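Local coordinates for pectinesterase (Aspergillus niger, PDB 5C1E), which hydrolyses the methyl esters of pectin, releasing methanol and leaving galacturonate units, and probably takes part in the maceration and soft-rotting of plant tissue, at residues Thr77-Ser82 with Val108-Gly113; Cys133-Tyr138 with Cys154-Ala159; Ser81-Gly86 with Glu114-Val119; Ala120-Ala125 with Thr141-Ala146. One frame throughout, in Å; residues are numbered along the deposited sequence.

Contact 1: residues Thr77-Ser82 with Val108-Gly113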
loop_
_atom_site.group_PDB
_atom_site.type_symbol
_atom_site.label_atom_id
_atom_site.label_comp_id
_atom_site.label_asym_id
_atom_site.label_seq_id
_atom_site.Cartn_x
_atom_site.Cartn_y
_atom_site.Cartn_z
ATOM N N THR A 77 -0.177 -14.967 4.204
ATOM C CA THR A 77 -1.556 -14.838 4.611
ATOM C C THR A 77 -1.761 -15.151 6.087
ATOM O O THR A 77 -1.124 -16.033 6.643
ATOM C CB THR A 77 -2.492 -15.734 3.764
ATOM O OG1 THR A 77 -3.857 -15.453 4.098
ATOM C CG2 THR A 77 -2.201 -17.190 3.976
ATOM N N HIS A 78 -2.693 -14.408 6.680
ATOM C CA HIS A 78 -3.128 -14.627 8.052
ATOM C C HIS A 78 -4.502 -13.975 8.182
ATOM O O HIS A 78 -4.853 -13.085 7.403
ATOM C CB HIS A 78 -2.102 -14.044 9.031
ATOM C CG HIS A 78 -2.426 -14.275 10.482
ATOM N ND1 HIS A 78 -2.884 -13.272 11.308
ATOM C CD2 HIS A 78 -2.305 -15.375 11.263
ATOM C CE1 HIS A 78 -3.069 -13.753 12.526
ATOM N NE2 HIS A 78 -2.721 -15.026 12.526
ATOM N N THR A 79 -5.309 -14.448 9.121
ATOM C CA THR A 79 -6.661 -13.933 9.277
ATOM C C THR A 79 -6.930 -13.593 10.742
ATOM O O THR A 79 -6.890 -14.471 11.605
ATOM C CB THR A 79 -7.698 -14.968 8.803
ATOM O OG1 THR A 79 -7.529 -15.209 7.399
ATOM C CG2 THR A 79 -9.102 -14.475 9.036
ATOM N N ILE A 80 -7.177 -12.310 10.993
ATOM C CA ILE A 80 -7.695 -11.820 12.251
ATOM C C ILE A 80 -8.149 -10.375 12.085
ATOM O O ILE A 80 -7.571 -9.636 11.289
ATOM C CB ILE A 80 -6.649 -11.938 13.394
ATOM C CG1 ILE A 80 -7.289 -11.688 14.758
ATOM C CG2 ILE A 80 -5.461 -11.025 13.169
ATOM C CD1 ILE A 80 -6.378 -12.069 15.910
ATOM N N SER A 81 -9.173 -9.980 12.849
ATOM C CA SER A 81 -9.674 -8.595 12.828
ATOM C C SER A 81 -9.029 -7.767 13.943
ATOM O O SER A 81 -8.465 -8.322 14.895
ATOM C CB SER A 81 -11.191 -8.609 12.982
ATOM O OG SER A 81 -11.545 -9.054 14.280
ATOM N N SER A 82 -9.116 -6.441 13.847
ATOM C CA SER A 82 -8.508 -5.598 14.876
ATOM C C SER A 82 -9.185 -5.743 16.253
ATOM O O SER A 82 -8.487 -5.723 17.267
ATOM C CB SER A 82 -8.424 -4.126 14.449
ATOM O OG SER A 82 -9.687 -3.577 14.176
ATOM N N VAL A 108 0.513 -10.021 0.005
ATOM C CA VAL A 108 0.158 -10.024 1.413
ATOM C C VAL A 108 -1.344 -9.891 1.556
ATOM O O VAL A 108 -1.962 -9.001 0.955
ATOM C CB VAL A 108 0.860 -8.873 2.202
ATOM C CG1 VAL A 108 0.500 -8.921 3.687
ATOM C CG2 VAL A 108 2.368 -8.960 2.039
ATOM N N GLU A 109 -1.934 -10.757 2.373
ATOM C CA GLU A 109 -3.369 -10.731 2.560
ATOM C C GLU A 109 -3.776 -10.941 4.001
ATOM O O GLU A 109 -3.081 -11.581 4.773
ATOM C CB GLU A 109 -4.063 -11.757 1.666
ATOM C CG GLU A 109 -3.641 -13.181 1.905
ATOM C CD GLU A 109 -4.514 -14.182 1.155
ATOM O OE1 GLU A 109 -4.932 -15.204 1.764
ATOM O OE2 GLU A 109 -4.775 -13.934 -0.043
ATOM N N ASN A 110 -4.895 -10.334 4.343
ATOM C CA ASN A 110 -5.629 -10.687 5.561
ATOM C C ASN A 110 -6.933 -11.331 5.086
ATOM O O ASN A 110 -7.682 -10.709 4.348
ATOM C CB ASN A 110 -5.868 -9.457 6.444
ATOM C CG ASN A 110 -6.451 -9.818 7.815
ATOM O OD1 ASN A 110 -7.337 -10.650 7.918
ATOM N ND2 ASN A 110 -5.950 -9.189 8.868
ATOM N N GLY A 111 -7.184 -12.580 5.488
ATOM C CA GLY A 111 -8.351 -13.318 5.020
ATOM C C GLY A 111 -9.649 -13.091 5.783
ATOM O O GLY A 111 -10.618 -13.797 5.545
ATOM N N TYR A 112 -9.703 -12.084 6.658
ATOM C CA TYR A 112 -10.891 -11.874 7.479
ATOM C C TYR A 112 -12.135 -11.635 6.643
ATOM O O TYR A 112 -13.189 -12.218 6.909
ATOM C CB TYR A 112 -10.716 -10.724 8.484
ATOM C CG TYR A 112 -11.868 -10.663 9.470
ATOM C CD1 TYR A 112 -11.898 -11.494 10.582
ATOM C CD2 TYR A 112 -12.948 -9.809 9.264
ATOM C CE1 TYR A 112 -12.975 -11.468 11.470
ATOM C CE2 TYR A 112 -14.032 -9.777 10.155
ATOM C CZ TYR A 112 -14.036 -10.611 11.252
ATOM O OH TYR A 112 -15.090 -10.587 12.155
ATOM N N GLY A 113 -12.032 -10.751 5.663
ATOM C CA GLY A 113 -13.182 -10.411 4.835
ATOM C C GLY A 113 -13.953 -9.224 5.389
ATOM O O GLY A 113 -13.464 -8.509 6.263
HETATM O O HOH W 1 -14.200 -9.030 14.380
#
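Asn110 grips the backbone of Ile80 where two neighbouring parallel strands of the right-handed beta-helix, 74-78 and 107-110, run out into loops. Its CG stands anti to the backbone N (chi1 -172°), beside the carbonyl carbon. From there ND2 donates to Ile80 O at 2.9 Å, in the plane of both groups, and also serves Val119 O. OD1 accepts Tyr112 N at 3.0 Å, which makes an Asx turn, and takes a weak, long bond from Ile80 N. This buried amide therefore carries the pairing past the His78 to Asn110 bridge, with both of its polar ends in use. Next to it Gly111 N bonds to His78 O at 3.1 Å. Packing is also close at the far end, where CB of the buried Ser81 rests over the centre of the Tyr112 ring, 3.7 Å above its plane. One water joins the two hydroxyls there, 2.7 Å from Ser81 OG and 2.9 Å from Tyr112 OH.

The solvent side is formed by Thr79 and Gly111, both exposed, with Thr79 OG1 beside Gly111 CA. Thr77 and Glu109 make a partly exposed flank: they point the same way, side by side, and Thr77 OG1 donates to the anti lone pair of Glu109 OE1 at 2.6 Å.

Contact 2: residues Cys133-Tyr138 with Cys154-Ala159; sequences CQFSGY and CMIEGA
Phe135 and Ile156 lie side by side on the interior face of two adjacent parallel beta-helix strands, Phe135 CD2 3.9 Å from Ile156 CG1. Phe135 CG is anti to the carbonyl carbon (chi1 -48°), and the ring presents its edge to Cys154 SG, 4.0 Å from CE2. Met103 and Leu142 pack against this same apolar cluster. Cys133 and Cys154 are stacked one coil above the other, yet form no disulfide: their SG atoms are 4.9 Å apart, and Cys154 SG instead accepts Cys133 N.

Past the strands, Ala159 CB sits over one face of the Tyr138 ring, 3.3 Å from CZ, and about 9 Å from the side chain of the predicted active-site residue Asp161. Ala159 N bonds to Tyr138 O at 2.7 Å.

On the face opposite Phe135 and Ile156, the side chains of Gln134 and Met155 cross obliquely, the bent thioether of the buried Met155 bringing CE to 3.5 Å from Gln134 OE1. The polar edge follows, with Ser136 OG 4.1 Å from Glu157 OE2.

Met155 N to Cys133 O, Phe135 N to Met155 O and Glu157 N to Phe135 O thus satisfy the backbone between the coils, while the apolar side chains face inward and the Glu157 carboxylate stays on the opposite face.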
loop_
_atom_site.group_PDB
_atom_site.type_symbol
_atom_site.label_atom_id
_atom_site.label_comp_id
_atom_site.label_asym_id
_atom_site.label_seq_id
_atom_site.Cartn_x
_atom_site.Cartn_y
_atom_site.Cartn_z
ATOM N N CYS A 133 4.063 -5.694 -5.687
ATOM C CA CYS A 133 3.433 -6.456 -4.609
ATOM C C CYS A 133 1.904 -6.384 -4.703
ATOM O O CYS A 133 1.337 -5.493 -5.342
ATOM C CB CYS A 133 3.877 -5.909 -3.242
ATOM S SG CYS A 133 5.622 -6.142 -2.880
ATOM N N GLN A 134 1.241 -7.329 -4.058
ATOM C CA GLN A 134 -0.203 -7.237 -3.877
ATOM C C GLN A 134 -0.557 -7.131 -2.410
ATOM O O GLN A 134 0.045 -7.804 -1.560
ATOM C CB GLN A 134 -0.921 -8.445 -4.475
ATOM C CG GLN A 134 -0.579 -8.726 -5.934
ATOM C CD GLN A 134 -1.443 -9.827 -6.528
ATOM O OE1 GLN A 134 -2.673 -9.817 -6.340
ATOM N NE2 GLN A 134 -0.825 -10.770 -7.280
ATOM N N PHE A 135 -1.578 -6.325 -2.128
ATOM C CA PHE A 135 -2.096 -6.184 -0.794
ATOM C C PHE A 135 -3.602 -6.321 -0.873
ATOM O O PHE A 135 -4.263 -5.530 -1.553
ATOM C CB PHE A 135 -1.702 -4.833 -0.185
ATOM C CG PHE A 135 -0.260 -4.505 -0.346
ATOM C CD1 PHE A 135 0.652 -4.908 0.613
ATOM C CD2 PHE A 135 0.187 -3.785 -1.433
ATOM C CE1 PHE A 135 1.993 -4.616 0.477
ATOM C CE2 PHE A 135 1.528 -3.479 -1.566
ATOM C CZ PHE A 135 2.426 -3.904 -0.611
ATOM N N SER A 136 -4.137 -7.314 -0.166
ATOM C CA SER A 136 -5.547 -7.677 -0.277
ATOM C C SER A 136 -6.260 -7.768 1.067
ATOM O O SER A 136 -5.747 -8.355 2.028
ATOM C CB SER A 136 -5.676 -9.008 -1.019
ATOM O OG SER A 136 -5.213 -8.882 -2.351
ATOM N N GLY A 137 -7.440 -7.154 1.118
ATOM C CA GLY A 137 -8.334 -7.224 2.276
ATOM C C GLY A 137 -9.681 -6.659 1.895
ATOM O O GLY A 137 -10.048 -6.697 0.718
ATOM N N TYR A 138 -10.439 -6.172 2.885
ATOM C CA TYR A 138 -11.729 -5.540 2.631
ATOM C C TYR A 138 -11.741 -4.178 3.328
ATOM O O TYR A 138 -11.699 -3.124 2.664
ATOM C CB TYR A 138 -12.894 -6.433 3.093
ATOM C CG TYR A 138 -14.204 -5.922 2.582
ATOM C CD1 TYR A 138 -14.672 -6.293 1.315
ATOM C CD2 TYR A 138 -14.959 -5.023 3.330
ATOM C CE1 TYR A 138 -15.865 -5.795 0.830
ATOM C CE2 TYR A 138 -16.161 -4.524 2.852
ATOM C CZ TYR A 138 -16.601 -4.917 1.586
ATOM O OH TYR A 138 -17.786 -4.417 1.081
ATOM N N CYS A 154 2.079 -1.961 -7.926
ATOM C CA CYS A 154 1.437 -2.805 -6.957
ATOM C C CYS A 154 -0.063 -2.880 -7.236
ATOM O O CYS A 154 -0.620 -2.092 -8.015
ATOM C CB CYS A 154 1.665 -2.282 -5.533
ATOM S SG CYS A 154 3.387 -2.361 -4.951
ATOM N N MET A 155 -0.700 -3.850 -6.590
ATOM C CA MET A 155 -2.135 -4.007 -6.634
ATOM C C MET A 155 -2.609 -3.870 -5.203
ATOM O O MET A 155 -2.183 -4.648 -4.337
ATOM C CB MET A 155 -2.475 -5.380 -7.207
ATOM C CG MET A 155 -3.914 -5.580 -7.659
ATOM S SD MET A 155 -5.147 -5.618 -6.349
ATOM C CE MET A 155 -4.600 -7.010 -5.343
ATOM N N ILE A 156 -3.464 -2.876 -4.945
ATOM C CA ILE A 156 -4.034 -2.657 -3.605
ATOM C C ILE A 156 -5.543 -2.842 -3.701
ATOM O O ILE A 156 -6.227 -2.089 -4.414
ATOM C CB ILE A 156 -3.698 -1.263 -3.021
ATOM C CG1 ILE A 156 -2.194 -1.059 -2.976
ATOM C CG2 ILE A 156 -4.191 -1.148 -1.575
ATOM C CD1 ILE A 156 -1.676 -0.215 -4.099
ATOM N N GLU A 157 -6.049 -3.827 -2.955
ATOM C CA GLU A 157 -7.463 -4.197 -3.031
ATOM C C GLU A 157 -8.170 -4.109 -1.698
ATOM O O GLU A 157 -7.656 -4.563 -0.662
ATOM C CB GLU A 157 -7.621 -5.614 -3.582
ATOM C CG GLU A 157 -9.068 -5.992 -3.851
ATOM C CD GLU A 157 -9.252 -7.266 -4.662
ATOM O OE1 GLU A 157 -10.411 -7.567 -5.002
ATOM O OE2 GLU A 157 -8.274 -7.975 -4.946
ATOM N N GLY A 158 -9.387 -3.567 -1.751
ATOM C CA GLY A 158 -10.266 -3.481 -0.609
ATOM C C GLY A 158 -11.510 -2.684 -0.941
ATOM O O GLY A 158 -11.805 -2.407 -2.113
ATOM N N ALA A 159 -12.247 -2.316 0.097
ATOM C CA ALA A 159 -13.502 -1.616 -0.056
ATOM C C ALA A 159 -13.623 -0.380 0.829
ATOM O O ALA A 159 -14.084 0.662 0.371
ATOM C CB ALA A 159 -14.646 -2.562 0.253
#

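Contact 3: residues Ser81-Gly86 with Glu114-Val119; sequences SSPDAG and EGAQAV
Ser82 N donates to Gln117 O at 2.8 Å, fairly straight at 159°, and this is the one hydrogen bond joining the short helix 82-85 to the 114-119 loop. The donor is tilted out of the carbonyl plane. Ser81 closes round the same oxygen with carbon atoms, its CA at 3.3 Å and its CB at 3.5 Å, making Gln117 O the focus of the contact.

Apolar packing flanks the bond. Ala116 CB meets Ser81 CB at 3.9 Å and comes near Pro83 CD, while Ala118 CB lies beside Ser81 CA. Ser82 OG, set between its backbone N and carbonyl carbon (chi1 60°), rests 3.3 Å from Gln117 CB. The Gln117 chain then bends at chi2 (95°), and NE2 bonds to a glycerol, probably from the crystallisation liquor. Its side chain also touches Asp140 and lies about 7 Å from the side chain of Asp161, the predicted active-site residue.

Within 81-86, Ser81 is the N-cap: its OG takes a weak bond from Asp84 N, while Ala85 N reaches Ser81 O at 2.9 Å.

Ser82 N belongs to the first turn of the helix, where amide groups lack acceptors from the helix itself, so Gln117 O supplies one from outside. The positive end of the helix probably favours this carbonyl, and the bond probably helps hold the backbone of Gln117, whose side chain lies near the predicted active-site residue.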
loop_
_atom_site.group_PDB
_atom_site.type_symbol
_atom_site.label_atom_id
_atom_site.label_comp_id
_atom_site.label_asym_id
_atom_site.label_seq_id
_atom_site.Cartn_x
_atom_site.Cartn_y
_atom_site.Cartn_z
ATOM N N SER A 81 -9.173 -9.980 12.849
ATOM C CA SER A 81 -9.674 -8.595 12.828
ATOM C C SER A 81 -9.029 -7.767 13.943
ATOM O O SER A 81 -8.465 -8.322 14.895
ATOM C CB SER A 81 -11.191 -8.609 12.982
ATOM O OG SER A 81 -11.545 -9.054 14.280
ATOM N N SER A 82 -9.116 -6.441 13.847
ATOM C CA SER A 82 -8.508 -5.598 14.876
ATOM C C SER A 82 -9.185 -5.743 16.253
ATOM O O SER A 82 -8.487 -5.723 17.267
ATOM C CB SER A 82 -8.424 -4.126 14.449
ATOM O OG SER A 82 -9.687 -3.577 14.176
ATOM N N PRO A 83 -10.525 -5.911 16.305
ATOM C CA PRO A 83 -11.125 -6.142 17.617
ATOM C C PRO A 83 -10.617 -7.417 18.304
ATOM O O PRO A 83 -10.350 -7.413 19.515
ATOM C CB PRO A 83 -12.623 -6.259 17.298
ATOM C CG PRO A 83 -12.802 -5.465 16.044
ATOM C CD PRO A 83 -11.557 -5.768 15.263
ATOM N N ASP A 84 -10.470 -8.495 17.541
ATOM C CA ASP A 84 -9.945 -9.744 18.089
ATOM C C ASP A 84 -8.461 -9.650 18.412
ATOM O O ASP A 84 -8.033 -10.162 19.428
ATOM C CB ASP A 84 -10.223 -10.920 17.158
ATOM C CG ASP A 84 -11.706 -11.223 17.028
ATOM O OD1 ASP A 84 -12.474 -10.935 17.978
ATOM O OD2 ASP A 84 -12.117 -11.756 15.971
ATOM N N ALA A 85 -7.676 -8.984 17.571
ATOM C CA ALA A 85 -6.236 -8.853 17.814
ATOM C C ALA A 85 -5.890 -7.840 18.904
ATOM O O ALA A 85 -4.838 -7.933 19.525
ATOM C CB ALA A 85 -5.513 -8.483 16.527
ATOM N N GLY A 86 -6.753 -6.855 19.111
ATOM C CA GLY A 86 -6.518 -5.828 20.128
ATOM C C GLY A 86 -6.077 -4.472 19.602
ATOM O O GLY A 86 -6.137 -3.496 20.331
ATOM N N GLU A 114 -15.153 -8.990 4.866
ATOM C CA GLU A 114 -15.961 -7.858 5.327
ATOM C C GLU A 114 -16.499 -8.108 6.730
ATOM O O GLU A 114 -16.812 -9.248 7.093
ATOM C CB GLU A 114 -17.150 -7.579 4.398
ATOM C CG GLU A 114 -17.995 -6.383 4.866
ATOM C CD GLU A 114 -19.081 -5.975 3.887
ATOM O OE1 GLU A 114 -19.487 -4.790 3.923
ATOM O OE2 GLU A 114 -19.536 -6.839 3.094
ATOM N N GLY A 115 -16.606 -7.026 7.500
ATOM C CA GLY A 115 -17.298 -7.032 8.775
ATOM C C GLY A 115 -16.558 -6.337 9.906
ATOM O O GLY A 115 -17.171 -5.991 10.907
ATOM N N ALA A 116 -15.248 -6.162 9.750
ATOM C CA ALA A 116 -14.410 -5.469 10.723
ATOM C C ALA A 116 -13.079 -5.119 10.088
ATOM O O ALA A 116 -12.725 -5.667 9.055
ATOM C CB ALA A 116 -14.166 -6.335 11.958
ATOM N N GLN A 117 -12.345 -4.224 10.738
ATOM C CA GLN A 117 -11.046 -3.814 10.264
ATOM C C GLN A 117 -10.101 -5.002 10.346
ATOM O O GLN A 117 -10.100 -5.700 11.337
ATOM C CB GLN A 117 -10.488 -2.673 11.114
ATOM C CG GLN A 117 -11.400 -1.461 11.167
ATOM C CD GLN A 117 -12.300 -1.472 12.387
ATOM O OE1 GLN A 117 -12.874 -2.510 12.764
ATOM N NE2 GLN A 117 -12.452 -0.311 12.997
ATOM N N ALA A 118 -9.321 -5.224 9.295
ATOM C CA ALA A 118 -8.383 -6.332 9.262
ATOM C C ALA A 118 -7.242 -5.990 8.318
ATOM O O ALA A 118 -7.388 -6.048 7.104
ATOM C CB ALA A 118 -9.076 -7.616 8.840
ATOM N N VAL A 119 -6.114 -5.611 8.894
ATOM C CA VAL A 119 -5.008 -5.071 8.118
ATOM C C VAL A 119 -4.200 -6.166 7.425
ATOM O O VAL A 119 -3.880 -7.185 8.021
ATOM C CB VAL A 119 -4.104 -4.210 9.011
ATOM C CG1 VAL A 119 -2.877 -3.690 8.277
ATOM C CG2 VAL A 119 -4.909 -3.033 9.546
#

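Contact 4: residues Ala120-Ala125 with Thr141-Ala146; sequences ALVGNA and TLYVKA
Thr141 and Ala120 meet just ahead of two parallel beta-helix strands, 142-146 and 121-124. Thr141 O accepts Ala120 N at 2.8 Å, with a second, weak bond from Leu121 N, and Thr141 CG2 packs on Ala120 CB at 3.8 Å. Thr141 OG1 is hydrogen-bonded to Glu157 O.

Leu142 follows on the interior face, alongside Leu121, with Leu142 CD1 3.9 Å from Leu121 CD2. Tyr143 carries the regular ladder: its N donates to Leu121 O at 2.9 Å and its O accepts Gly123 N at 2.9 Å. The side chain turns to the other face, beside Val122, where Tyr143 CD2 touches Val122 CG2 at 3.6 Å. CD1 nearly eclipses CA (chi2 6°), and Lys145 CB lies over one face of the ring toward its rim, 3.6 Å above the plane.

At Val144 the strand kinks through an inverse gamma turn, and pairing beyond it weakens. Lys145 N and Ala146 N both make weak bonds to Gly123 O. The extended Lys145 chain passes the amide of Asn124, with Lys145 CD 3.8 Å from Asn124 CG, before NZ forms a salt bridge to Asp89. Ala146 CB ends the run beside Asn124 OD1.

Strand 94-96 continues the sheet beyond 121-124, and strand 163-165 beyond 142-146, where Phe164 stacks with the Tyr143 ring. On the interior side, Leu121 and Leu142 both meet Phe135 of strand 134-136, and Leu142 and Val144 pack on Tyr151 of strand 148-152.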
loop_
_atom_site.group_PDB
_atom_site.type_symbol
_atom_site.label_atom_id
_atom_site.label_comp_id
_atom_site.label_asym_id
_atom_site.label_seq_id
_atom_site.Cartn_x
_atom_site.Cartn_y
_atom_site.Cartn_z
ATOM N N ALA A 120 -3.888 -5.936 6.148
ATOM C CA ALA A 120 -2.981 -6.824 5.414
ATOM C C ALA A 120 -1.538 -6.445 5.719
ATOM O O ALA A 120 -0.791 -7.259 6.235
ATOM C CB ALA A 120 -3.252 -6.777 3.929
ATOM N N LEU A 121 -1.155 -5.206 5.438
ATOM C CA LEU A 121 0.188 -4.735 5.758
ATOM C C LEU A 121 0.148 -3.355 6.385
ATOM O O LEU A 121 -0.633 -2.490 5.958
ATOM C CB LEU A 121 1.111 -4.737 4.528
ATOM C CG LEU A 121 2.560 -4.290 4.792
ATOM C CD1 LEU A 121 3.551 -5.074 3.959
ATOM C CD2 LEU A 121 2.743 -2.798 4.560
ATOM N N VAL A 122 0.942 -3.170 7.442
ATOM C CA VAL A 122 1.133 -1.838 7.990
ATOM C C VAL A 122 2.563 -1.404 7.694
ATOM O O VAL A 122 3.537 -2.143 7.941
ATOM C CB VAL A 122 0.761 -1.697 9.496
ATOM C CG1 VAL A 122 1.339 -2.799 10.339
ATOM C CG2 VAL A 122 1.194 -0.337 10.043
ATOM N N GLY A 123 2.665 -0.212 7.136
ATOM C CA GLY A 123 3.938 0.447 6.935
ATOM C C GLY A 123 4.122 1.515 7.980
ATOM O O GLY A 123 3.394 2.503 7.989
ATOM N N ASN A 124 5.083 1.316 8.876
ATOM C CA ASN A 124 5.295 2.247 9.988
ATOM C C ASN A 124 6.782 2.516 10.196
ATOM O O ASN A 124 7.352 2.205 11.243
ATOM C CB ASN A 124 4.623 1.700 11.250
ATOM C CG ASN A 124 4.668 2.666 12.413
ATOM O OD1 ASN A 124 4.772 3.873 12.230
ATOM N ND2 ASN A 124 4.608 2.130 13.621
ATOM N N ALA A 125 7.377 3.118 9.178
ATOM C CA ALA A 125 8.805 3.435 9.126
ATOM C C ALA A 125 9.079 4.276 7.872
ATOM O O ALA A 125 8.209 4.458 7.017
ATOM C CB ALA A 125 9.634 2.163 9.095
ATOM N N THR A 141 -7.263 -2.472 4.410
ATOM C CA THR A 141 -6.221 -3.337 3.828
ATOM C C THR A 141 -4.798 -2.855 4.066
ATOM O O THR A 141 -3.975 -3.610 4.563
ATOM C CB THR A 141 -6.413 -3.516 2.314
ATOM O OG1 THR A 141 -7.749 -3.993 2.041
ATOM C CG2 THR A 141 -5.370 -4.485 1.764
ATOM N N LEU A 142 -4.502 -1.623 3.663
ATOM C CA LEU A 142 -3.145 -1.094 3.688
ATOM C C LEU A 142 -3.033 0.086 4.633
ATOM O O LEU A 142 -3.536 1.198 4.372
ATOM C CB LEU A 142 -2.692 -0.729 2.273
ATOM C CG LEU A 142 -1.257 -0.232 2.126
ATOM C CD1 LEU A 142 -0.234 -1.307 2.455
ATOM C CD2 LEU A 142 -1.076 0.299 0.720
ATOM N N TYR A 143 -2.371 -0.167 5.749
ATOM C CA TYR A 143 -2.232 0.834 6.781
ATOM C C TYR A 143 -0.934 1.549 6.533
ATOM O O TYR A 143 0.113 1.075 6.952
ATOM C CB TYR A 143 -2.238 0.167 8.142
ATOM C CG TYR A 143 -2.375 1.070 9.356
ATOM C CD1 TYR A 143 -2.605 2.445 9.253
ATOM C CD2 TYR A 143 -2.295 0.528 10.622
ATOM C CE1 TYR A 143 -2.742 3.240 10.394
ATOM C CE2 TYR A 143 -2.442 1.305 11.758
ATOM C CZ TYR A 143 -2.674 2.660 11.642
ATOM O OH TYR A 143 -2.808 3.425 12.799
ATOM N N VAL A 144 -1.007 2.652 5.778
ATOM C CA VAL A 144 0.170 3.487 5.551
ATOM C C VAL A 144 0.269 4.439 6.760
ATOM O O VAL A 144 -0.083 5.607 6.705
ATOM C CB VAL A 144 0.128 4.190 4.184
ATOM C CG1 VAL A 144 0.188 3.135 3.077
ATOM C CG2 VAL A 144 -1.105 5.071 3.984
ATOM N N LYS A 145 0.714 3.880 7.872
ATOM C CA LYS A 145 0.514 4.502 9.169
ATOM C C LYS A 145 1.359 5.751 9.355
ATOM O O LYS A 145 0.864 6.796 9.802
ATOM C CB LYS A 145 0.827 3.488 10.287
ATOM C CG LYS A 145 0.721 4.078 11.683
ATOM C CD LYS A 145 0.925 3.002 12.744
ATOM C CE LYS A 145 0.505 3.533 14.103
ATOM N NZ LYS A 145 0.854 2.561 15.158
ATOM N N ALA A 146 2.645 5.629 9.036
ATOM C CA ALA A 146 3.568 6.750 9.173
ATOM C C ALA A 146 4.818 6.523 8.343
ATOM O O ALA A 146 5.142 5.386 7.983
ATOM C CB ALA A 146 3.955 6.946 10.629
#

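From the N terminus, contact 1 closes the first loop, bringing 108-113 back against 77-82. Contact 3 starts from the end of that same segment, at Ser81 and Ser82, and closes later, so the excursion holding helix 82-85 is tied first to the end of strand 107-110 and its exit, then to the loop 114-119. Both are complete before contacts 2 and 4 begin. Those two cross: their segments alternate along the chain, as expected for successive coils with equivalent strands in register. Contacts 1 and 2 belong to one sheet, joined where Val108 pairs with Gln134 and Ser136; contact 4 lies in another sheet of the beta-helix, and meets contact 2 where Leu121 and Leu142 pack on Phe135.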